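Variant surface glycoprotein MITat 1.13 (Trypanosoma brucei, PDB 6Z8H) probably forms a dense coat on the parasite surface and, as one of many antigenically distinct variants expressed in turn, helps the trypanosome evade the host immune response. Local coordinates at residues R44-L47 against Y48-K51; D96-R99 against R100-T104; T285-N288 against A289-N293. All coordinates share one frame; numbering follows the deposited sequence.

Interaction 1: R44-L47 against Y48-K51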
ATOM      1  N   ARG A  44      12.492   3.434  -7.024  1.00 30.83           N
ATOM      2  CA  ARG A  44      12.209   2.198  -7.739  1.00 31.22           C
ATOM      3  C   ARG A  44      10.791   1.712  -7.458  1.00 31.32           C
ATOM      4  O   ARG A  44      10.080   1.257  -8.372  1.00 34.00           O
ATOM      5  CB  ARG A  44      13.218   1.135  -7.352  1.00 31.58           C
ATOM      6  CG  ARG A  44      14.644   1.431  -7.791  1.00 30.90           C
ATOM      7  CD  ARG A  44      15.548   0.327  -7.320  1.00 32.34           C
ATOM      8  NE  ARG A  44      15.227  -0.948  -7.957  1.00 32.89           N
ATOM      9  CZ  ARG A  44      15.506  -2.136  -7.426  1.00 31.59           C
ATOM     10  NH1 ARG A  44      16.103  -2.220  -6.237  1.00 33.03           N
ATOM     11  NH2 ARG A  44      15.211  -3.250  -8.069  1.00 32.99           N
ATOM     12  N   LEU A  45      10.350   1.804  -6.211  1.00 30.84           N
ATOM     13  CA  LEU A  45       8.971   1.452  -5.899  1.00 31.04           C
ATOM     14  C   LEU A  45       8.000   2.298  -6.710  1.00 31.05           C
ATOM     15  O   LEU A  45       6.986   1.790  -7.225  1.00 31.89           O
ATOM     16  CB  LEU A  45       8.704   1.680  -4.421  1.00 29.59           C
ATOM     17  CG  LEU A  45       7.271   1.368  -3.958  1.00 29.62           C
ATOM     18  CD1 LEU A  45       6.923  -0.090  -4.247  1.00 30.82           C
ATOM     19  CD2 LEU A  45       7.092   1.676  -2.504  1.00 30.41           C
ATOM     20  N   ASP A  46       8.256   3.600  -6.785  1.00 32.15           N
ATOM     21  CA  ASP A  46       7.387   4.516  -7.508  1.00 34.49           C
ATOM     22  C   ASP A  46       7.234   4.134  -8.977  1.00 33.42           C
ATOM     23  O   ASP A  46       6.163   4.374  -9.565  1.00 34.73           O
ATOM     24  CB  ASP A  46       7.905   5.950  -7.393  1.00 37.81           C
ATOM     25  CG  ASP A  46       6.880   6.974  -7.867  1.00 43.58           C
ATOM     26  OD1 ASP A  46       5.894   7.219  -7.136  1.00 45.18           O
ATOM     27  OD2 ASP A  46       7.030   7.503  -8.997  1.00 47.05           O
ATOM     28  N   LEU A  47       8.235   3.478  -9.581  1.00 32.91           N
ATOM     29  CA  LEU A  47       8.066   3.025 -10.964  1.00 32.88           C
ATOM     30  C   LEU A  47       6.866   2.085 -11.084  1.00 32.44           C
ATOM     31  O   LEU A  47       6.096   2.134 -12.065  1.00 34.34           O
ATOM     32  CB  LEU A  47       9.298   2.266 -11.441  1.00 32.81           C
ATOM     33  CG  LEU A  47      10.635   2.997 -11.380  1.00 33.07           C
ATOM     34  CD1 LEU A  47      11.732   2.045 -11.812  1.00 33.35           C
ATOM     35  CD2 LEU A  47      10.602   4.235 -12.230  1.00 34.21           C
ATOM     36  N   TYR A  48       6.725   1.180 -10.118  1.00 31.38           N
ATOM     37  CA  TYR A  48       5.661   0.188 -10.149  1.00 30.76           C
ATOM     38  C   TYR A  48       4.352   0.765  -9.650  1.00 29.96           C
ATOM     39  O   TYR A  48       3.296   0.479 -10.225  1.00 29.55           O
ATOM     40  CB  TYR A  48       6.054  -1.043  -9.326  1.00 30.79           C
ATOM     41  CG  TYR A  48       7.351  -1.689  -9.755  1.00 31.78           C
ATOM     42  CD1 TYR A  48       8.562  -1.250  -9.237  1.00 32.74           C
ATOM     43  CD2 TYR A  48       7.375  -2.749 -10.646  1.00 32.25           C
ATOM     44  CE1 TYR A  48       9.739  -1.832  -9.606  1.00 33.29           C
ATOM     45  CE2 TYR A  48       8.566  -3.327 -11.042  1.00 32.87           C
ATOM     46  CZ  TYR A  48       9.755  -2.863 -10.508  1.00 33.73           C
ATOM     47  OH  TYR A  48      10.973  -3.430 -10.859  1.00 35.16           O
ATOM     48  N   THR A  49       4.365   1.550  -8.575  1.00 28.14           N
ATOM     49  CA  THR A  49       3.088   2.062  -8.078  1.00 29.23           C
ATOM     50  C   THR A  49       2.508   3.133  -8.992  1.00 29.35           C
ATOM     51  O   THR A  49       1.278   3.249  -9.101  1.00 29.17           O
ATOM     52  CB  THR A  49       3.227   2.602  -6.654  1.00 29.04           C
ATOM     53  OG1 THR A  49       4.198   3.660  -6.635  1.00 31.29           O
ATOM     54  CG2 THR A  49       3.676   1.501  -5.711  1.00 29.26           C
ATOM     55  N   SER A  50       3.352   3.867  -9.706  1.00 29.37           N
ATOM     56  CA  SER A  50       2.855   4.870 -10.635  1.00 30.79           C
ATOM     57  C   SER A  50       2.171   4.200 -11.810  1.00 29.48           C
ATOM     58  O   SER A  50       1.096   4.633 -12.230  1.00 27.87           O
ATOM     59  CB  SER A  50       3.998   5.746 -11.150  1.00 35.17           C
ATOM     60  OG  SER A  50       3.482   6.937 -11.733  1.00 39.62           O
ATOM     61  N   LYS A  51       2.750   3.109 -12.329  1.00 28.24           N
ATOM     62  CA  LYS A  51       2.085   2.384 -13.411  1.00 29.75           C
ATOM     63  C   LYS A  51       0.806   1.710 -12.923  1.00 28.84           C
ATOM     64  O   LYS A  51      -0.187   1.647 -13.658  1.00 28.79           O
ATOM     65  CB  LYS A  51       3.030   1.342 -13.993  1.00 30.65           C
ATOM     66  CG  LYS A  51       4.224   1.932 -14.756  1.00 31.08           C
ATOM     67  CD  LYS A  51       3.835   2.742 -16.005  1.00 33.71           C
ATOM     68  CE  LYS A  51       5.061   3.261 -16.755  1.00 36.16           C
ATOM     69  NZ  LYS A  51       4.715   4.189 -17.859  1.00 39.43           N
TER
HETATM   70  O   HOH W   1       2.972   6.108  -7.088  1.00 38.48           O
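With CG of Tyr48 anti to its own carbonyl carbon (chi1 -56°), the phenol ring is laid back along the helix, where its CD1 comes 3.1 Å from Arg44 O. The carbonyl oxygen of Arg44 meets this edge close to the ring plane, and Leu45 O also lies at the ring edge. Thr49 has its hydroxyl between the backbone N and the carbonyl carbon (chi1 59°). That setting turns OG1 toward the water it shares with Asp46 and places CG2 anti to the carbonyl carbon, 3.9 Å from Leu45 CD1, the two side chains crossing obliquely. Thr49 N binds Leu45 O, at 3.0 Å and nearly straight (167°).

Asp46 runs across Thr49 at about a right angle. The water links the two, donating to Asp46 OD1 at 3.1 Å and lying 2.8 Å from Thr49 OG1. One turn on, Ser50 N binds Asp46 O at 2.9 Å.

The buried polar ends are satisfied by more distant parts of the chain: Glu182 forms a salt bridge with Arg44 NE and a hydrogen bond with Tyr48 OH, while His265 and Arg272 of helix 260-273 add bonds to Arg44 and Tyr48. Leu45 and Thr49, one turn apart, present one face of helix 34-75 to Val109, Ile113 and Ile116 of helix 78-129, the packing characteristic of the long antiparallel helical hairpin that forms the spine of A-type variant surface glycoproteins.

Interaction 2: D96-R99 against R100-T104; sequences DICR and RELAT
Asp96 and Arg100, one helical turn apart, carry the charged part of this contact. Arg100 NE donates to Asp96 OD2 at 3.1 Å (152°) in a salt bridge. The oxygen lies close to the guanidinium plane, but the nitrogen reaches it from above the carboxylate plane, and the two planes stand 62° apart; the pair is thus a single-point bond through NE rather than a flat two-pronged one. Arg100 is extended from CG to NE, with CG anti to the carbonyl carbon (chi1 -71°), which carries the group back toward the start of the helix.

Backbone bonds of the regular i to i+4 kind run beneath: Arg100 N to Asp96 O at 3.0 Å, Glu101 N to Ile97 O at 2.8 Å, and likewise Leu102 to Cys98 and Ala103 to Arg99.

Ile97 and Glu101 run alongside each other in the same direction, and the methyl Ile97 CG2 makes van der Waals contact with the carboxylate, 3.6 Å from Glu101 OE2. The apolar pair is Cys98 SG and Leu102 CD1, 4.3 Å apart.

Within helix 78-129, Cys98 is tied by a disulfide to Cys280, whose backbone N also binds Glu101 OE1. Arg99 forms a salt bridge with Glu59, and Leu102 packs on Tyr52, both of helix 34-75; Asp96 and Arg99 meanwhile touch Pro369 and Leu368 in helix 368-383 of the second subunit, at the dimer interface.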
ATOM      1  N   ASP A  96     -12.437  -6.417 -19.474  1.00 21.31           N
ATOM      2  CA  ASP A  96     -12.213  -7.632 -18.702  1.00 22.35           C
ATOM      3  C   ASP A  96     -10.718  -7.893 -18.517  1.00 21.59           C
ATOM      4  O   ASP A  96     -10.272  -8.239 -17.418  1.00 22.02           O
ATOM      5  CB  ASP A  96     -12.925  -8.820 -19.357  1.00 22.26           C
ATOM      6  CG  ASP A  96     -13.065  -9.991 -18.415  1.00 23.53           C
ATOM      7  OD1 ASP A  96     -13.810  -9.870 -17.418  1.00 26.06           O
ATOM      8  OD2 ASP A  96     -12.478 -11.049 -18.681  1.00 28.20           O
ATOM      9  N   ILE A  97      -9.939  -7.749 -19.590  1.00 21.65           N
ATOM     10  CA  ILE A  97      -8.497  -7.981 -19.494  1.00 22.42           C
ATOM     11  C   ILE A  97      -7.867  -6.953 -18.560  1.00 22.14           C
ATOM     12  O   ILE A  97      -7.017  -7.281 -17.713  1.00 23.65           O
ATOM     13  CB  ILE A  97      -7.853  -7.969 -20.897  1.00 24.48           C
ATOM     14  CG1 ILE A  97      -8.195  -9.245 -21.656  1.00 25.39           C
ATOM     15  CG2 ILE A  97      -6.316  -7.777 -20.741  1.00 25.73           C
ATOM     16  CD1 ILE A  97      -8.121  -9.088 -23.149  1.00 26.27           C
ATOM     17  N   CYS A  98      -8.291  -5.695 -18.697  1.00 22.32           N
ATOM     18  CA  CYS A  98      -7.810  -4.616 -17.838  1.00 23.85           C
ATOM     19  C   CYS A  98      -8.019  -4.961 -16.370  1.00 23.87           C
ATOM     20  O   CYS A  98      -7.095  -4.865 -15.550  1.00 24.67           O
ATOM     21  CB  CYS A  98      -8.575  -3.349 -18.239  1.00 27.21           C
ATOM     22  SG  CYS A  98      -8.583  -2.071 -16.975  1.00 27.85           S
ATOM     23  N   ARG A  99      -9.223  -5.393 -16.024  1.00 23.21           N
ATOM     24  CA  ARG A  99      -9.525  -5.711 -14.639  1.00 23.11           C
ATOM     25  C   ARG A  99      -8.751  -6.925 -14.163  1.00 23.34           C
ATOM     26  O   ARG A  99      -8.261  -6.934 -13.030  1.00 24.88           O
ATOM     27  CB  ARG A  99     -11.025  -5.954 -14.505  1.00 23.20           C
ATOM     28  CG  ARG A  99     -11.829  -4.722 -14.600  1.00 22.84           C
ATOM     29  CD  ARG A  99     -13.298  -5.079 -14.701  1.00 23.74           C
ATOM     30  NE  ARG A  99     -14.086  -3.870 -14.600  1.00 25.16           N
ATOM     31  CZ  ARG A  99     -15.406  -3.824 -14.823  1.00 26.96           C
ATOM     32  NH1 ARG A  99     -16.070  -4.921 -15.206  1.00 28.92           N
ATOM     33  NH2 ARG A  99     -16.062  -2.672 -14.717  1.00 27.42           N
ATOM     34  N   ARG A 100      -8.568  -7.929 -15.010  1.00 24.08           N
ATOM     35  CA  ARG A 100      -7.846  -9.127 -14.586  1.00 25.74           C
ATOM     36  C   ARG A 100      -6.371  -8.834 -14.387  1.00 24.34           C
ATOM     37  O   ARG A 100      -5.753  -9.352 -13.451  1.00 25.76           O
ATOM     38  CB  ARG A 100      -8.027 -10.243 -15.607  1.00 27.26           C
ATOM     39  CG  ARG A 100      -9.431 -10.766 -15.571  1.00 32.85           C
ATOM     40  CD  ARG A 100      -9.693 -11.971 -16.487  1.00 37.47           C
ATOM     41  NE  ARG A 100     -11.056 -12.466 -16.335  1.00 40.02           N
ATOM     42  CZ  ARG A 100     -11.422 -13.454 -15.522  1.00 42.59           C
ATOM     43  NH1 ARG A 100     -10.515 -14.066 -14.773  1.00 43.53           N
ATOM     44  NH2 ARG A 100     -12.698 -13.822 -15.465  1.00 44.19           N
ATOM     45  N   GLU A 101      -5.807  -7.988 -15.244  1.00 24.65           N
ATOM     46  CA  GLU A 101      -4.421  -7.585 -15.076  1.00 24.55           C
ATOM     47  C   GLU A 101      -4.230  -6.861 -13.751  1.00 24.34           C
ATOM     48  O   GLU A 101      -3.211  -7.053 -13.069  1.00 25.77           O
ATOM     49  CB  GLU A 101      -4.012  -6.703 -16.253  1.00 26.31           C
ATOM     50  CG  GLU A 101      -3.725  -7.513 -17.527  1.00 26.45           C
ATOM     51  CD  GLU A 101      -3.338  -6.659 -18.738  1.00 28.38           C
ATOM     52  OE1 GLU A 101      -3.457  -5.406 -18.691  1.00 30.01           O
ATOM     53  OE2 GLU A 101      -2.938  -7.261 -19.752  1.00 29.81           O
ATOM     54  N   LEU A 102      -5.150  -5.959 -13.413  1.00 24.71           N
ATOM     55  CA  LEU A 102      -5.071  -5.271 -12.131  1.00 24.85           C
ATOM     56  C   LEU A 102      -5.191  -6.240 -10.968  1.00 24.98           C
ATOM     57  O   LEU A 102      -4.440  -6.127 -10.000  1.00 25.46           O
ATOM     58  CB  LEU A 102      -6.093  -4.144 -12.059  1.00 24.81           C
ATOM     59  CG  LEU A 102      -5.790  -2.899 -12.868  1.00 23.75           C
ATOM     60  CD1 LEU A 102      -6.951  -1.989 -13.040  1.00 24.40           C
ATOM     61  CD2 LEU A 102      -4.624  -2.154 -12.177  1.00 25.49           C
ATOM     62  N   ALA A 103      -6.111  -7.201 -11.029  1.00 25.31           N
ATOM     63  CA  ALA A 103      -6.275  -8.130  -9.914  1.00 25.42           C
ATOM     64  C   ALA A 103      -5.037  -8.999  -9.724  1.00 27.61           C
ATOM     65  O   ALA A 103      -4.661  -9.308  -8.587  1.00 28.05           O
ATOM     66  CB  ALA A 103      -7.517  -8.988 -10.148  1.00 28.20           C
ATOM     67  N   THR A 104      -4.360  -9.364 -10.816  1.00 27.53           N
ATOM     68  CA  THR A 104      -3.119 -10.135 -10.698  1.00 28.72           C
ATOM     69  C   THR A 104      -1.996  -9.277 -10.100  1.00 28.73           C
ATOM     70  O   THR A 104      -1.211  -9.734  -9.241  1.00 29.55           O
ATOM     71  CB  THR A 104      -2.720 -10.682 -12.074  1.00 30.60           C
ATOM     72  OG1 THR A 104      -3.746 -11.576 -12.532  1.00 33.19           O
ATOM     73  CG2 THR A 104      -1.383 -11.434 -12.050  1.00 30.85           C
TER

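Interaction 3: T285-N288 against A289-N293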
ATOM      1  N   THR A 285     -11.082   3.890 -25.586  1.00 25.71           N
ATOM      2  CA  THR A 285     -11.111   5.093 -26.412  1.00 27.32           C
ATOM      3  C   THR A 285      -9.929   5.170 -27.383  1.00 27.95           C
ATOM      4  O   THR A 285      -9.832   6.133 -28.145  1.00 28.85           O
ATOM      5  CB  THR A 285     -11.138   6.348 -25.532  1.00 28.58           C
ATOM      6  OG1 THR A 285     -10.049   6.275 -24.610  1.00 29.63           O
ATOM      7  CG2 THR A 285     -12.449   6.485 -24.772  1.00 29.71           C
ATOM      8  N   ASP A 286      -9.056   4.167 -27.390  1.00 27.94           N
ATOM      9  CA  ASP A 286      -7.956   4.052 -28.341  1.00 28.56           C
ATOM     10  C   ASP A 286      -8.395   3.143 -29.493  1.00 28.89           C
ATOM     11  O   ASP A 286      -8.524   1.926 -29.322  1.00 29.18           O
ATOM     12  CB  ASP A 286      -6.733   3.485 -27.626  1.00 29.36           C
ATOM     13  CG  ASP A 286      -5.572   3.258 -28.554  1.00 30.21           C
ATOM     14  OD1 ASP A 286      -5.673   3.628 -29.747  1.00 31.89           O
ATOM     15  OD2 ASP A 286      -4.548   2.704 -28.077  1.00 32.89           O
ATOM     16  N   PHE A 287      -8.565   3.723 -30.685  1.00 30.34           N
ATOM     17  CA  PHE A 287      -9.040   2.923 -31.818  1.00 30.54           C
ATOM     18  C   PHE A 287      -8.122   1.736 -32.082  1.00 30.85           C
ATOM     19  O   PHE A 287      -8.578   0.665 -32.478  1.00 31.83           O
ATOM     20  CB  PHE A 287      -9.190   3.780 -33.077  1.00 31.18           C
ATOM     21  CG  PHE A 287      -9.988   3.121 -34.176  1.00 32.15           C
ATOM     22  CD1 PHE A 287     -11.351   2.923 -34.034  1.00 32.14           C
ATOM     23  CD2 PHE A 287      -9.370   2.697 -35.344  1.00 32.86           C
ATOM     24  CE1 PHE A 287     -12.083   2.323 -35.025  1.00 34.60           C
ATOM     25  CE2 PHE A 287     -10.107   2.095 -36.358  1.00 33.96           C
ATOM     26  CZ  PHE A 287     -11.461   1.916 -36.189  1.00 34.26           C
ATOM     27  N   ASN A 288      -6.821   1.889 -31.853  1.00 32.39           N
ATOM     28  CA  ASN A 288      -5.912   0.777 -32.104  1.00 35.00           C
ATOM     29  C   ASN A 288      -6.167  -0.402 -31.174  1.00 35.35           C
ATOM     30  O   ASN A 288      -5.838  -1.541 -31.522  1.00 36.57           O
ATOM     31  CB  ASN A 288      -4.461   1.234 -31.964  1.00 36.78           C
ATOM     32  CG  ASN A 288      -4.028   2.170 -33.084  1.00 38.02           C
ATOM     33  OD1 ASN A 288      -4.502   2.080 -34.228  1.00 38.64           O
ATOM     34  ND2 ASN A 288      -3.121   3.077 -32.759  1.00 38.88           N
ATOM     35  N   ALA A 289      -6.759  -0.162 -30.005  1.00 33.01           N
ATOM     36  CA  ALA A 289      -7.084  -1.272 -29.123  1.00 33.08           C
ATOM     37  C   ALA A 289      -8.321  -2.016 -29.601  1.00 33.75           C
ATOM     38  O   ALA A 289      -8.452  -3.220 -29.357  1.00 37.16           O
ATOM     39  CB  ALA A 289      -7.348  -0.755 -27.710  1.00 31.16           C
ATOM     40  N   VAL A 290      -9.241  -1.323 -30.266  1.00 30.92           N
ATOM     41  CA  VAL A 290     -10.470  -1.930 -30.774  1.00 32.07           C
ATOM     42  C   VAL A 290     -10.272  -2.539 -32.153  1.00 34.46           C
ATOM     43  O   VAL A 290     -10.754  -3.646 -32.420  1.00 34.37           O
ATOM     44  CB  VAL A 290     -11.574  -0.855 -30.796  1.00 31.57           C
ATOM     45  CG1 VAL A 290     -12.752  -1.354 -31.522  1.00 30.99           C
ATOM     46  CG2 VAL A 290     -11.929  -0.437 -29.385  1.00 30.41           C
ATOM     47  N   ARG A 291      -9.583  -1.827 -33.040  1.00 35.40           N
ATOM     48  CA  ARG A 291      -9.461  -2.133 -34.492  1.00 37.70           C
ATOM     49  C   ARG A 291      -8.834  -3.509 -34.706  1.00 36.80           C
ATOM     50  O   ARG A 291      -9.038  -4.075 -35.800  1.00 36.93           O
ATOM     51  CB  ARG A 291      -8.656  -1.039 -35.202  1.00 41.21           C
ATOM     52  CG  ARG A 291      -7.363  -1.512 -35.854  1.00 47.93           C
ATOM     53  CD  ARG A 291      -6.461  -0.353 -36.237  1.00 51.77           C
ATOM     54  NE  ARG A 291      -6.989   0.425 -37.348  1.00 55.05           N
ATOM     55  CZ  ARG A 291      -6.987   0.024 -38.615  1.00 56.96           C
ATOM     56  NH1 ARG A 291      -6.485  -1.155 -38.936  1.00 57.75           N
ATOM     57  NH2 ARG A 291      -7.488   0.805 -39.556  1.00 57.78           N
ATOM     58  N   ALA A 292      -8.104  -4.032 -33.721  1.00 36.78           N
ATOM     59  CA  ALA A 292      -7.439  -5.317 -33.882  1.00 37.56           C
ATOM     60  C   ALA A 292      -8.330  -6.485 -33.494  1.00 35.62           C
ATOM     61  O   ALA A 292      -8.042  -7.623 -33.886  1.00 35.41           O
ATOM     62  CB  ALA A 292      -6.149  -5.350 -33.060  1.00 39.82           C
ATOM     63  N   ASN A 293      -9.425  -6.225 -32.799  1.00 32.70           N
ATOM     64  CA  ASN A 293     -10.219  -7.299 -32.244  1.00 30.74           C
ATOM     65  C   ASN A 293     -11.040  -7.975 -33.334  1.00 29.93           C
ATOM     66  O   ASN A 293     -11.777  -7.299 -34.068  1.00 30.90           O
ATOM     67  CB  ASN A 293     -11.123  -6.778 -31.140  1.00 30.37           C
ATOM     68  CG  ASN A 293     -11.655  -7.891 -30.279  1.00 32.02           C
ATOM     69  OD1 ASN A 293     -12.205  -8.884 -30.772  1.00 34.31           O
ATOM     70  ND2 ASN A 293     -11.520  -7.728 -28.996  1.00 32.01           N
TER
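Phe287 and Arg291 meet across one helical turn: Phe287 CE2 lies 3.6 Å from Arg291 CB and 3.7 Å from Arg291 NE. The arginine passes at a slant to the ring, with ring and guanidinium planes 74° apart. Asn288 runs alongside Arg291 in the same direction, its OD1 3.7 Å from Arg291 CD.

Beneath the side chains, Arg291 N binds Phe287 O at 2.7 Å (162°). Asp286 sets the start of this short helix. As the N-cap, it uses OD1 to accept from Asn288 N at 3.0 Å, the donor approaching from above the carboxylate plane, while its carbonyl O takes Ala289 N at 2.8 Å. The carboxylate reaches the helix start because CG is anti to the backbone N (chi1 177°).

Further out, Tyr336 and Tyr329 meet the Phe287 ring with their planes inclined to it. Asn293 caps the following helix 294-304 through Lys295 N and also binds Asp93. On the flank of Ala289 and Val290, helix 287-291 packs against Leu87 and Ile94 of helix 78-129.

In the fold
The three contacts lie along the elongated body of the subunit, with interaction 2 between the others: its centre is about 18 Å from that of interaction 1 and about 18 Å from that of interaction 3, whereas the centres of interactions 1 and 3 are about 27 Å apart. None touches another; the nearest atoms of interactions 1 and 2 are about 6 Å apart, those of 2 and 3 about 7 Å. Interactions 1 and 2 belong to the successive long helices 34-75 and 78-129, and interaction 3 sits on a short helix against the second of these. The side chain of Asp46 in interaction 1 lies about 11 Å from a mannose of an attached glycan.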